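Local structure of multicopper oxidase (Pseudomonas thermotolerans, 6VOW) at residues A[97-102]-A[312-317]; A[238-243]-A[303-308]; A[242-247]-A[251-256]; A[403-408]-A[414-419]. The protein probably couples the one-electron oxidation of laccase-type substrates to the reduction of dioxygen at a mononuclear copper and a trinuclear copper cluster. All coordinates share one frame; numbering follows the deposited sequence.

Contact 1 (A[97-102]-A[312-317])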
loop_
_atom_site.group_PDB
_atom_site.type_symbol
_atom_site.label_atom_id
_atom_site.label_comp_id
_atom_site.label_asym_id
_atom_site.label_seq_id
_atom_site.Cartn_x
_atom_site.Cartn_y
_atom_site.Cartn_z
ATOM N N GLY A 97 4.165 -3.860 3.794
ATOM C CA GLY A 97 5.253 -4.098 2.883
ATOM C C GLY A 97 6.594 -4.413 3.596
ATOM O O GLY A 97 7.552 -4.909 2.983
ATOM N N ILE A 98 6.661 -4.108 4.878
ATOM C CA ILE A 98 7.881 -4.300 5.628
ATOM C C ILE A 98 8.006 -5.747 5.977
ATOM O O ILE A 98 7.120 -6.318 6.540
ATOM C CB ILE A 98 7.928 -3.475 6.945
ATOM C CG1 ILE A 98 7.758 -1.955 6.669
ATOM C CG2 ILE A 98 9.252 -3.770 7.696
ATOM C CD1 ILE A 98 8.744 -1.465 5.714
ATOM N N ARG A 99 9.142 -6.337 5.652
ATOM C CA ARG A 99 9.503 -7.665 6.143
ATOM C C ARG A 99 10.079 -7.484 7.564
ATOM O O ARG A 99 11.199 -7.166 7.759
ATOM C CB ARG A 99 10.506 -8.301 5.210
ATOM C CG ARG A 99 10.060 -8.197 3.764
ATOM C CD ARG A 99 11.054 -8.866 2.849
ATOM N NE ARG A 99 12.243 -8.020 2.724
ATOM C CZ ARG A 99 13.496 -8.435 2.760
ATOM N NH1 ARG A 99 13.802 -9.729 2.939
ATOM N NH2 ARG A 99 14.472 -7.540 2.617
ATOM N N LEU A 100 9.239 -7.669 8.544
ATOM C CA LEU A 100 9.630 -7.564 9.920
ATOM C C LEU A 100 9.225 -8.860 10.595
ATOM O O LEU A 100 8.626 -9.696 9.978
ATOM C CB LEU A 100 8.908 -6.405 10.544
ATOM C CG LEU A 100 7.456 -6.148 10.062
ATOM C CD1 LEU A 100 6.428 -7.288 10.316
ATOM C CD2 LEU A 100 6.998 -4.917 10.802
ATOM N N PRO A 101 9.609 -9.062 11.861
ATOM C CA PRO A 101 9.203 -10.276 12.557
ATOM C C PRO A 101 7.737 -10.274 12.838
ATOM O O PRO A 101 7.140 -9.183 13.081
ATOM C CB PRO A 101 9.898 -10.163 13.880
ATOM C CG PRO A 101 11.133 -9.495 13.511
ATOM C CD PRO A 101 10.687 -8.403 12.577
ATOM N N LEU A 102 7.194 -11.473 12.946
ATOM C CA LEU A 102 5.734 -11.632 13.121
ATOM C C LEU A 102 5.200 -10.817 14.279
ATOM O O LEU A 102 4.107 -10.227 14.195
ATOM C CB LEU A 102 5.423 -13.047 13.443
ATOM C CG LEU A 102 3.886 -13.333 13.499
ATOM C CD1 LEU A 102 3.187 -13.182 12.162
ATOM C CD2 LEU A 102 3.728 -14.749 13.967
ATOM N N ASN A 312 16.574 -3.839 -3.318
ATOM C CA ASN A 312 16.466 -4.307 -1.922
ATOM C C ASN A 312 16.968 -5.762 -1.714
ATOM O O ASN A 312 16.932 -6.547 -2.658
ATOM C CB ASN A 312 15.032 -4.094 -1.540
ATOM C CG ASN A 312 14.777 -2.650 -1.367
ATOM O OD1 ASN A 312 15.645 -1.960 -0.863
ATOM N ND2 ASN A 312 13.653 -2.152 -1.836
ATOM N N PRO A 313 17.465 -6.097 -0.511
ATOM C CA PRO A 313 17.998 -7.410 -0.200
ATOM C C PRO A 313 16.912 -8.478 0.037
ATOM O O PRO A 313 16.743 -8.969 1.156
ATOM C CB PRO A 313 18.789 -7.163 1.113
ATOM C CG PRO A 313 17.992 -6.097 1.782
ATOM C CD PRO A 313 17.643 -5.167 0.651
ATOM N N VAL A 314 16.224 -8.850 -1.029
ATOM C CA VAL A 314 15.139 -9.806 -0.984
ATOM C C VAL A 314 15.678 -11.119 -1.516
ATOM O O VAL A 314 16.514 -11.171 -2.372
ATOM C CB VAL A 314 14.007 -9.338 -1.882
ATOM C CG1 VAL A 314 12.749 -10.115 -1.584
ATOM C CG2 VAL A 314 13.754 -7.869 -1.727
ATOM N N ALA A 315 15.159 -12.203 -0.989
ATOM C CA ALA A 315 15.669 -13.519 -1.299
ATOM C C ALA A 315 15.192 -13.932 -2.701
ATOM O O ALA A 315 14.010 -14.078 -2.931
ATOM C CB ALA A 315 15.208 -14.506 -0.204
ATOM N N GLU A 316 16.123 -14.064 -3.645
ATOM C CA GLU A 316 15.806 -14.475 -4.997
ATOM C C GLU A 316 15.061 -15.770 -4.963
ATOM O O GLU A 316 15.526 -16.741 -4.388
ATOM C CB GLU A 316 17.072 -14.645 -5.838
ATOM C CG GLU A 316 16.805 -14.747 -7.333
ATOM C CD GLU A 316 15.944 -13.617 -7.897
ATOM O OE1 GLU A 316 16.468 -12.473 -8.027
ATOM O OE2 GLU A 316 14.745 -13.882 -8.218
ATOM N N PRO A 317 13.866 -15.792 -5.509
ATOM C CA PRO A 317 13.330 -17.125 -5.675
ATOM C C PRO A 317 14.119 -17.765 -6.821
ATOM O O PRO A 317 14.522 -17.064 -7.771
ATOM C CB PRO A 317 11.841 -16.888 -5.955
ATOM C CG PRO A 317 11.606 -15.521 -5.441
ATOM C CD PRO A 317 12.862 -14.777 -5.786
#
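Arg99 reaches from the loop behind strand 94-96 to the backbone of Pro313 and Val314, and its guanidinium carries nearly all of the contact. The polar part is modest. NH2 gives a weak hydrogen bond to Pro313 O, 3.1 Å long and bent to 133° at the hydrogen, and NH1 stands 3.5 Å from Pro313 O. The carbonyl oxygen lies obliquely to the guanidinium. The stronger hold on NH2 is a salt bridge to Asp129 OD1, while NH1 has a long, weak ion pair with Asp430 OD2.

Packing adds two further touches. Val314 CA sits over one face of the guanidinium, 4.1 Å from NH1, and Pro313 CG meets its edge in plane, 3.9 Å from NH2. A bend at chi3 (-75°) turns the end of an otherwise extended chain.

Within 312-317, Pro313 is the centre of an inverse gamma turn, closed by a weak bond of 2.9 Å from Val314 N to Asn312 O. Asn312 ND2 also bonds to Ala130 O, so this connection between strands 288-296 and 323-329 meets the N-terminal part of the fold through Asn312 as well as through Arg99. The chemistry implies a charged side chain held chiefly by a carboxylate, its NH2 also giving a weak bond to a turn carbonyl, on a loop that directly follows the copper-site residues His94 and His96.

Contact 2 (A[238-243]-A[303-308])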
loop_
_atom_site.group_PDB
_atom_site.type_symbol
_atom_site.label_atom_id
_atom_site.label_comp_id
_atom_site.label_asym_id
_atom_site.label_seq_id
_atom_site.Cartn_x
_atom_site.Cartn_y
_atom_site.Cartn_z
ATOM N N GLY A 238 1.592 14.382 -21.196
ATOM C CA GLY A 238 2.533 15.516 -21.445
ATOM C C GLY A 238 3.924 15.360 -20.847
ATOM O O GLY A 238 4.900 15.622 -21.493
ATOM N N ALA A 239 4.023 14.952 -19.597
ATOM C CA ALA A 239 5.308 14.973 -18.896
ATOM C C ALA A 239 6.053 13.726 -19.267
ATOM O O ALA A 239 5.423 12.737 -19.656
ATOM C CB ALA A 239 5.096 15.015 -17.400
ATOM N N GLU A 240 7.386 13.770 -19.196
ATOM C CA GLU A 240 8.226 12.547 -19.301
ATOM C C GLU A 240 8.230 11.965 -17.944
ATOM O O GLU A 240 8.747 12.608 -17.035
ATOM C CB GLU A 240 9.700 12.853 -19.537
ATOM C CG GLU A 240 10.148 13.005 -20.949
ATOM C CD GLU A 240 11.641 13.050 -20.935
ATOM O OE1 GLU A 240 12.156 14.096 -20.449
ATOM O OE2 GLU A 240 12.262 12.011 -21.323
ATOM N N ALA A 241 7.727 10.759 -17.788
ATOM C CA ALA A 241 7.633 10.149 -16.468
ATOM C C ALA A 241 8.124 8.714 -16.551
ATOM O O ALA A 241 7.851 8.003 -17.516
ATOM C CB ALA A 241 6.201 10.263 -15.918
ATOM N N ARG A 242 8.944 8.337 -15.585
ATOM C CA ARG A 242 9.541 7.007 -15.562
ATOM C C ARG A 242 9.286 6.330 -14.253
ATOM O O ARG A 242 9.415 6.889 -13.227
ATOM C CB ARG A 242 11.042 7.116 -15.784
ATOM C CG ARG A 242 11.340 7.489 -17.201
ATOM C CD ARG A 242 12.794 7.811 -17.389
ATOM N NE ARG A 242 13.168 7.558 -18.764
ATOM C CZ ARG A 242 13.962 6.559 -19.202
ATOM N NH1 ARG A 242 14.521 5.661 -18.365
ATOM N NH2 ARG A 242 14.208 6.446 -20.515
ATOM N N LEU A 243 8.898 5.085 -14.313
ATOM C CA LEU A 243 8.730 4.302 -13.167
ATOM C C LEU A 243 10.114 3.851 -12.706
ATOM O O LEU A 243 10.893 3.404 -13.503
ATOM C CB LEU A 243 7.842 3.145 -13.516
ATOM C CG LEU A 243 6.403 3.588 -13.847
ATOM C CD1 LEU A 243 5.623 2.388 -14.362
ATOM C CD2 LEU A 243 5.731 4.148 -12.616
ATOM N N GLY A 303 19.007 18.246 -13.882
ATOM C CA GLY A 303 19.872 17.147 -13.528
ATOM C C GLY A 303 19.479 15.991 -14.377
ATOM O O GLY A 303 18.379 15.997 -14.969
ATOM N N ASP A 304 20.317 14.957 -14.419
ATOM C CA ASP A 304 20.017 13.834 -15.311
ATOM C C ASP A 304 19.087 12.883 -14.557
ATOM O O ASP A 304 18.886 12.970 -13.321
ATOM C CB ASP A 304 21.305 13.111 -15.802
ATOM C CG ASP A 304 21.371 12.935 -17.365
ATOM O OD1 ASP A 304 20.383 12.506 -18.038
ATOM O OD2 ASP A 304 22.452 13.230 -17.915
ATOM N N TRP A 305 18.498 11.984 -15.331
ATOM C CA TRP A 305 17.747 10.841 -14.808
ATOM C C TRP A 305 18.646 10.130 -13.819
ATOM O O TRP A 305 19.793 9.943 -14.141
ATOM C CB TRP A 305 17.334 9.886 -15.971
ATOM C CG TRP A 305 16.305 10.514 -16.821
ATOM C CD1 TRP A 305 16.513 11.085 -17.993
ATOM C CD2 TRP A 305 14.924 10.713 -16.480
ATOM N NE1 TRP A 305 15.356 11.623 -18.445
ATOM C CE2 TRP A 305 14.352 11.402 -17.530
ATOM C CE3 TRP A 305 14.127 10.360 -15.375
ATOM C CZ2 TRP A 305 12.974 11.763 -17.548
ATOM C CZ3 TRP A 305 12.751 10.718 -15.364
ATOM C CH2 TRP A 305 12.186 11.410 -16.458
ATOM N N PRO A 306 18.153 9.819 -12.596
ATOM C CA PRO A 306 18.967 8.930 -11.725
ATOM C C PRO A 306 19.291 7.542 -12.281
ATOM O O PRO A 306 18.578 6.983 -13.067
ATOM C CB PRO A 306 18.117 8.843 -10.453
ATOM C CG PRO A 306 17.539 10.233 -10.355
ATOM C CD PRO A 306 17.140 10.575 -11.797
ATOM N N ALA A 307 20.381 6.960 -11.874
ATOM C CA ALA A 307 20.589 5.528 -12.114
ATOM C C ALA A 307 19.435 4.694 -11.463
ATOM O O ALA A 307 18.708 5.217 -10.603
ATOM C CB ALA A 307 21.887 5.113 -11.498
ATOM N N PRO A 308 19.271 3.406 -11.893
ATOM C CA PRO A 308 18.338 2.482 -11.247
ATOM C C PRO A 308 18.558 2.468 -9.763
ATOM O O PRO A 308 19.696 2.423 -9.331
ATOM C CB PRO A 308 18.693 1.118 -11.846
ATOM C CG PRO A 308 19.284 1.442 -13.210
ATOM C CD PRO A 308 19.702 2.911 -13.221
#
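Trp305 and Arg242 meet because both side chains leave the backbone with CG anti to the carbonyl carbon (chi1 -70° and -72°), and Arg242 then runs extended from CG to NE across the indole. Its CD settles over the ring face, 3.5 Å from the centroid of the six-membered ring and 11° off the normal, a well-formed CH-pi contact. The guanidinium comes to lie above the five-membered ring, with Arg242 CZ 5.1 Å from that centroid; this cation-pi interaction is long and at most weakly attractive. Glu240 takes the rim instead. Its backbone O lies in the ring plane, 3.7 Å from Trp305 CH2, and both carboxylate oxygens stand 3.8 Å from Trp305 CZ2.

Beyond the two segments, Arg273 makes a further cation-pi interaction with Trp305, whose side chain also touches Ala271 and Val218. Replacing Trp305 with an alanine would probably strip the Arg242 methylenes of the surface they lie on and set that chain free to turn. The contact therefore rests on dispersion and electrostatics: across it the face receives chiefly aliphatic C-H, with at most a weak pull from the Arg242 charge, the positive rim receives oxygen, and the indole joins the surface loop to strand 240-246.

Contact 3 (A[242-247]-A[251-256])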
loop_
_atom_site.group_PDB
_atom_site.type_symbol
_atom_site.label_atom_id
_atom_site.label_comp_id
_atom_site.label_asym_id
_atom_site.label_seq_id
_atom_site.Cartn_x
_atom_site.Cartn_y
_atom_site.Cartn_z
ATOM N N ARG A 242 8.944 8.337 -15.585
ATOM C CA ARG A 242 9.541 7.007 -15.562
ATOM C C ARG A 242 9.286 6.330 -14.253
ATOM O O ARG A 242 9.415 6.889 -13.227
ATOM C CB ARG A 242 11.042 7.116 -15.784
ATOM C CG ARG A 242 11.340 7.489 -17.201
ATOM C CD ARG A 242 12.794 7.811 -17.389
ATOM N NE ARG A 242 13.168 7.558 -18.764
ATOM C CZ ARG A 242 13.962 6.559 -19.202
ATOM N NH1 ARG A 242 14.521 5.661 -18.365
ATOM N NH2 ARG A 242 14.208 6.446 -20.515
ATOM N N LEU A 243 8.898 5.085 -14.313
ATOM C CA LEU A 243 8.730 4.302 -13.167
ATOM C C LEU A 243 10.114 3.851 -12.706
ATOM O O LEU A 243 10.893 3.404 -13.503
ATOM C CB LEU A 243 7.842 3.145 -13.516
ATOM C CG LEU A 243 6.403 3.588 -13.847
ATOM C CD1 LEU A 243 5.623 2.388 -14.362
ATOM C CD2 LEU A 243 5.731 4.148 -12.616
ATOM N N TYR A 244 10.392 4.019 -11.424
ATOM C CA TYR A 244 11.659 3.543 -10.835
ATOM C C TYR A 244 11.504 2.475 -9.806
ATOM O O TYR A 244 12.494 1.759 -9.469
ATOM C CB TYR A 244 12.388 4.676 -10.184
ATOM C CG TYR A 244 13.316 5.425 -11.106
ATOM C CD1 TYR A 244 12.827 6.062 -12.225
ATOM C CD2 TYR A 244 14.662 5.422 -10.899
ATOM C CE1 TYR A 244 13.670 6.753 -13.091
ATOM C CE2 TYR A 244 15.528 6.083 -11.729
ATOM C CZ TYR A 244 15.032 6.762 -12.800
ATOM O OH TYR A 244 15.904 7.392 -13.562
ATOM N N ALA A 245 10.316 2.398 -9.231
ATOM C CA ALA A 245 10.012 1.352 -8.272
ATOM C C ALA A 245 8.541 1.141 -8.099
ATOM O O ALA A 245 7.755 2.095 -8.146
ATOM C CB ALA A 245 10.565 1.715 -6.917
ATOM N N LEU A 246 8.208 -0.101 -7.778
ATOM C CA LEU A 246 6.794 -0.533 -7.549
ATOM C C LEU A 246 6.658 -1.289 -6.240
ATOM O O LEU A 246 7.374 -2.341 -5.997
ATOM C CB LEU A 246 6.320 -1.412 -8.671
ATOM C CG LEU A 246 6.703 -1.084 -10.087
ATOM C CD1 LEU A 246 6.317 -2.262 -11.029
ATOM C CD2 LEU A 246 6.081 0.241 -10.491
ATOM N N ASP A 247 5.786 -0.738 -5.383
ATOM C CA ASP A 247 5.417 -1.367 -4.127
ATOM C C ASP A 247 6.708 -1.559 -3.305
ATOM O O ASP A 247 6.995 -2.617 -2.780
ATOM C CB ASP A 247 4.673 -2.671 -4.433
ATOM C CG ASP A 247 3.531 -2.457 -5.476
ATOM O OD1 ASP A 247 2.719 -1.567 -5.296
ATOM O OD2 ASP A 247 3.510 -3.128 -6.521
ATOM N N ILE A 251 12.898 -1.032 -9.930
ATOM C CA ILE A 251 12.838 -1.819 -11.184
ATOM C C ILE A 251 13.911 -1.178 -12.067
ATOM O O ILE A 251 14.456 -0.091 -11.734
ATOM C CB ILE A 251 11.423 -1.794 -11.890
ATOM C CG1 ILE A 251 10.959 -0.341 -12.106
ATOM C CG2 ILE A 251 10.362 -2.697 -11.141
ATOM C CD1 ILE A 251 9.582 -0.189 -12.734
ATOM N N GLU A 252 14.197 -1.837 -13.191
ATOM C CA GLU A 252 14.812 -1.154 -14.320
ATOM C C GLU A 252 13.854 -0.025 -14.706
ATOM O O GLU A 252 12.683 -0.272 -15.047
ATOM C CB GLU A 252 15.063 -2.081 -15.517
ATOM C CG GLU A 252 15.742 -1.409 -16.719
ATOM C CD GLU A 252 17.127 -0.858 -16.372
ATOM O OE1 GLU A 252 17.883 -1.460 -15.557
ATOM O OE2 GLU A 252 17.453 0.221 -16.903
ATOM N N PRO A 253 14.328 1.232 -14.623
ATOM C CA PRO A 253 13.434 2.299 -14.981
ATOM C C PRO A 253 12.863 2.164 -16.390
ATOM O O PRO A 253 13.586 1.764 -17.274
ATOM C CB PRO A 253 14.281 3.565 -14.821
ATOM C CG PRO A 253 15.376 3.163 -13.966
ATOM C CD PRO A 253 15.623 1.728 -14.158
ATOM N N ARG A 254 11.603 2.575 -16.546
ATOM C CA ARG A 254 10.714 2.334 -17.717
ATOM C C ARG A 254 9.808 3.558 -17.774
ATOM O O ARG A 254 9.361 4.040 -16.671
ATOM C CB ARG A 254 9.820 1.162 -17.331
ATOM C CG ARG A 254 9.429 0.212 -18.386
ATOM C CD ARG A 254 8.760 -1.035 -17.747
ATOM N NE ARG A 254 7.536 -0.897 -16.900
ATOM C CZ ARG A 254 7.222 -1.764 -15.905
ATOM N NH1 ARG A 254 8.023 -2.790 -15.564
ATOM N NH2 ARG A 254 6.107 -1.631 -15.211
ATOM N N PRO A 255 9.494 4.073 -18.993
ATOM C CA PRO A 255 8.486 5.161 -19.068
ATOM C C PRO A 255 7.182 4.728 -18.465
ATOM O O PRO A 255 6.829 3.537 -18.538
ATOM C CB PRO A 255 8.281 5.404 -20.601
ATOM C CG PRO A 255 9.562 4.894 -21.222
ATOM C CD PRO A 255 10.055 3.747 -20.329
ATOM N N LEU A 256 6.487 5.682 -17.861
ATOM C CA LEU A 256 5.130 5.500 -17.437
ATOM C C LEU A 256 4.325 4.901 -18.582
ATOM O O LEU A 256 3.733 3.856 -18.413
ATOM C CB LEU A 256 4.496 6.803 -17.028
ATOM C CG LEU A 256 3.072 6.627 -16.549
ATOM C CD1 LEU A 256 2.857 5.719 -15.340
ATOM C CD2 LEU A 256 2.638 8.006 -16.178
#
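Leu243 and Arg254 form an antiparallel hydrogen-bonded pair, with Leu243 N bonding to Arg254 O at 2.6 Å and Arg254 N returning to Leu243 O at 3.2 Å. A third bond, from Ile251 N to Tyr244 O, is 2.9 Å long and fairly straight at 162°, although its donor stands well above the carbonyl plane. Pro253 has no N-H to offer; its CA instead makes a C-H...O contact of 3.1 Å with Leu243 O.

The Pro253 ring covers one face of Tyr244, placing CG over the aromatic centre at 3.7 Å from the centroid. Tyr244 OH extends to Pro306 O, so a leucine at Tyr244 would probably leave that carbonyl without its donor and take from Pro253 the aromatic face its CG rests on. Elsewhere Ile251, with CG1 between N and carbonyl carbon (chi1 53°), brings CD1 to 3.8 Å from Leu243 CB and 4.0 Å from Leu246 CG. The same CD1 lies over a face of the Arg254 guanidinium.

Together these residues make a beta hairpin at the margin of a six-stranded sheet. Strand 249-255 is outermost, strand 240-246 pairs onward with 267-273, and Tyr260 of strand 260-262 packs on Leu243 and Leu246.

Contact 4 (A[403-408]-A[414-419])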
loop_
_atom_site.group_PDB
_atom_site.type_symbol
_atom_site.label_atom_id
_atom_site.label_comp_id
_atom_site.label_asym_id
_atom_site.label_seq_id
_atom_site.Cartn_x
_atom_site.Cartn_y
_atom_site.Cartn_z
ATOM N N ASP A 403 -1.598 -14.671 -17.272
ATOM C CA ASP A 403 -2.478 -14.972 -18.426
ATOM C C ASP A 403 -2.561 -13.807 -19.377
ATOM O O ASP A 403 -2.534 -13.960 -20.589
ATOM C CB ASP A 403 -3.931 -15.108 -17.953
ATOM C CG ASP A 403 -4.348 -16.515 -17.646
ATOM O OD1 ASP A 403 -3.718 -17.462 -18.192
ATOM O OD2 ASP A 403 -5.358 -16.644 -16.875
ATOM N N ARG A 404 -2.755 -12.642 -18.784
ATOM C CA ARG A 404 -3.293 -11.531 -19.495
ATOM C C ARG A 404 -2.147 -10.631 -19.877
ATOM O O ARG A 404 -1.877 -10.402 -21.060
ATOM C CB ARG A 404 -4.313 -10.752 -18.629
ATOM C CG ARG A 404 -5.217 -11.573 -17.720
ATOM C CD ARG A 404 -6.550 -11.967 -18.337
ATOM N NE ARG A 404 -6.500 -13.163 -19.170
ATOM C CZ ARG A 404 -7.553 -13.929 -19.473
ATOM N NH1 ARG A 404 -8.783 -13.647 -19.020
ATOM N NH2 ARG A 404 -7.366 -14.992 -20.249
ATOM N N ARG A 405 -1.460 -10.149 -18.847
ATOM C CA ARG A 405 -0.454 -9.134 -18.987
ATOM C C ARG A 405 0.821 -9.813 -19.502
ATOM O O ARG A 405 1.018 -11.030 -19.333
ATOM C CB ARG A 405 -0.245 -8.420 -17.625
ATOM C CG ARG A 405 -1.523 -7.802 -17.023
ATOM C CD ARG A 405 -1.317 -6.782 -15.864
ATOM N NE ARG A 405 -2.503 -6.677 -14.960
ATOM C CZ ARG A 405 -2.965 -5.580 -14.330
ATOM N NH1 ARG A 405 -2.381 -4.380 -14.433
ATOM N NH2 ARG A 405 -4.058 -5.694 -13.577
ATOM N N GLU A 406 1.670 -9.051 -20.180
ATOM C CA GLU A 406 3.043 -9.487 -20.333
ATOM C C GLU A 406 3.699 -8.957 -19.067
ATOM O O GLU A 406 3.415 -7.836 -18.688
ATOM C CB GLU A 406 3.689 -8.927 -21.614
ATOM C CG GLU A 406 5.026 -9.569 -21.949
ATOM C CD GLU A 406 4.959 -11.100 -21.978
ATOM O OE1 GLU A 406 4.344 -11.635 -22.934
ATOM O OE2 GLU A 406 5.500 -11.767 -21.043
ATOM N N ILE A 407 4.506 -9.769 -18.372
ATOM C CA ILE A 407 5.182 -9.318 -17.123
ATOM C C ILE A 407 6.691 -9.127 -17.298
ATOM O O ILE A 407 7.374 -10.010 -17.786
ATOM C CB ILE A 407 4.940 -10.298 -15.963
ATOM C CG1 ILE A 407 3.426 -10.364 -15.638
ATOM C CG2 ILE A 407 5.775 -9.936 -14.716
ATOM C CD1 ILE A 407 2.865 -9.168 -14.913
ATOM N N ILE A 408 7.191 -7.969 -16.880
ATOM C CA ILE A 408 8.606 -7.796 -16.592
ATOM C C ILE A 408 8.708 -8.113 -15.127
ATOM O O ILE A 408 8.205 -7.338 -14.315
ATOM C CB ILE A 408 9.083 -6.358 -16.791
ATOM C CG1 ILE A 408 8.876 -5.969 -18.271
ATOM C CG2 ILE A 408 10.543 -6.239 -16.290
ATOM C CD1 ILE A 408 9.380 -4.591 -18.588
ATOM N N THR A 414 2.258 -6.926 -3.373
ATOM C CA THR A 414 0.917 -6.930 -3.935
ATOM C C THR A 414 0.851 -7.108 -5.412
ATOM O O THR A 414 1.601 -6.527 -6.118
ATOM C CB THR A 414 0.217 -5.669 -3.468
ATOM O OG1 THR A 414 0.197 -5.800 -2.071
ATOM C CG2 THR A 414 -1.273 -5.594 -3.888
ATOM N N TYR A 415 -0.060 -7.945 -5.867
ATOM C CA TYR A 415 -0.301 -8.078 -7.292
ATOM C C TYR A 415 -1.765 -7.773 -7.580
ATOM O O TYR A 415 -2.656 -8.360 -6.989
ATOM C CB TYR A 415 -0.002 -9.466 -7.823
ATOM C CG TYR A 415 -0.135 -9.498 -9.317
ATOM C CD1 TYR A 415 0.723 -8.699 -10.102
ATOM C CD2 TYR A 415 -1.111 -10.277 -9.974
ATOM C CE1 TYR A 415 0.628 -8.666 -11.469
ATOM C CE2 TYR A 415 -1.212 -10.249 -11.386
ATOM C CZ TYR A 415 -0.324 -9.447 -12.132
ATOM O OH TYR A 415 -0.331 -9.348 -13.547
ATOM N N LEU A 416 -2.005 -6.869 -8.503
ATOM C CA LEU A 416 -3.384 -6.515 -8.887
ATOM C C LEU A 416 -3.898 -7.566 -9.907
ATOM O O LEU A 416 -3.567 -7.569 -11.135
ATOM C CB LEU A 416 -3.433 -5.042 -9.406
ATOM C CG LEU A 416 -4.766 -4.417 -9.757
ATOM C CD1 LEU A 416 -5.765 -4.403 -8.614
ATOM C CD2 LEU A 416 -4.535 -3.020 -10.273
ATOM N N LEU A 417 -4.682 -8.470 -9.358
ATOM C CA LEU A 417 -5.103 -9.659 -10.046
ATOM C C LEU A 417 -6.346 -9.387 -10.836
ATOM O O LEU A 417 -7.446 -9.234 -10.262
ATOM C CB LEU A 417 -5.367 -10.748 -9.047
ATOM C CG LEU A 417 -5.475 -12.129 -9.673
ATOM C CD1 LEU A 417 -4.218 -12.511 -10.398
ATOM C CD2 LEU A 417 -5.770 -13.121 -8.517
ATOM N N GLY A 418 -6.175 -9.308 -12.152
ATOM C CA GLY A 418 -7.243 -8.847 -13.019
ATOM C C GLY A 418 -8.333 -9.870 -13.079
ATOM O O GLY A 418 -8.228 -10.967 -12.502
ATOM N N LYS A 419 -9.386 -9.418 -13.758
ATOM C CA LYS A 419 -10.587 -10.153 -14.046
ATOM C C LYS A 419 -10.177 -11.381 -14.782
ATOM O O LYS A 419 -9.474 -11.284 -15.785
ATOM C CB LYS A 419 -11.447 -9.342 -14.982
ATOM C CG LYS A 419 -11.947 -7.977 -14.485
ATOM C CD LYS A 419 -12.911 -7.433 -15.548
ATOM C CE LYS A 419 -13.464 -6.038 -15.329
ATOM N NZ LYS A 419 -13.976 -5.879 -13.938
#
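Tyr415 begins the contact, its hydroxyl meeting Ile407 and Arg405 together. With CG anti to the backbone N (chi1 -174°), the ring carries OH to 3.5 Å from Ile407 CD1 and 3.6 Å from Arg405 CD, so the hydroxyl is flanked by aliphatic carbon while its hydrogen bond goes to Glu421 OE2. Ile407 CD1 also lies 4.1 Å from Tyr415 CE1. Arg405, extended from CG to NE, runs alongside the tyrosine, the two chains pointing opposite ways.

At Leu416 the backbone takes over: its O is 3.1 Å from Arg405 NH2, too poorly angled for a hydrogen bond, and Leu416 CG lies 4.1 Å from the same nitrogen. Gly418 follows, with its N near the guanidinium plane of Arg405, 4.4 Å from NH2. Glu421 OE1 accepts a bond from Gly418 N and is a long, weak ion partner of Arg405 NE. Finally Lys419 O faces Arg404 CD at 3.9 Å, at the edge of that guanidinium.

This is the packing of a loop against an edge strand in a cupredoxin-type beta domain. Strand 414-417 borders strand 388-392, which bears the copper ligands His388 and His391, and Thr414 OG1 bonds to His391 ND1 as a second-shell residue.

From the N terminus, contact 1 opens just after strand 94-96 and closes some 210 residues later, in the long connection between strands 288-296 and 323-329. Contacts 2 and 3 both fall within that span. They start from the same strand, 240-246: contact 3 closes almost at once as a hairpin, whereas contact 2 waits for the connection that soon supplies contact 1. The Tyr244 hydroxyl joins contacts 2 and 3. Contact 4 follows in series, a short local closure in the C-terminal domain. It touches contact 3 where Ile408 packs on Arg254, so the middle sheet meets the C-terminal domain there, while contact 1 ties the connection to the N-terminal part.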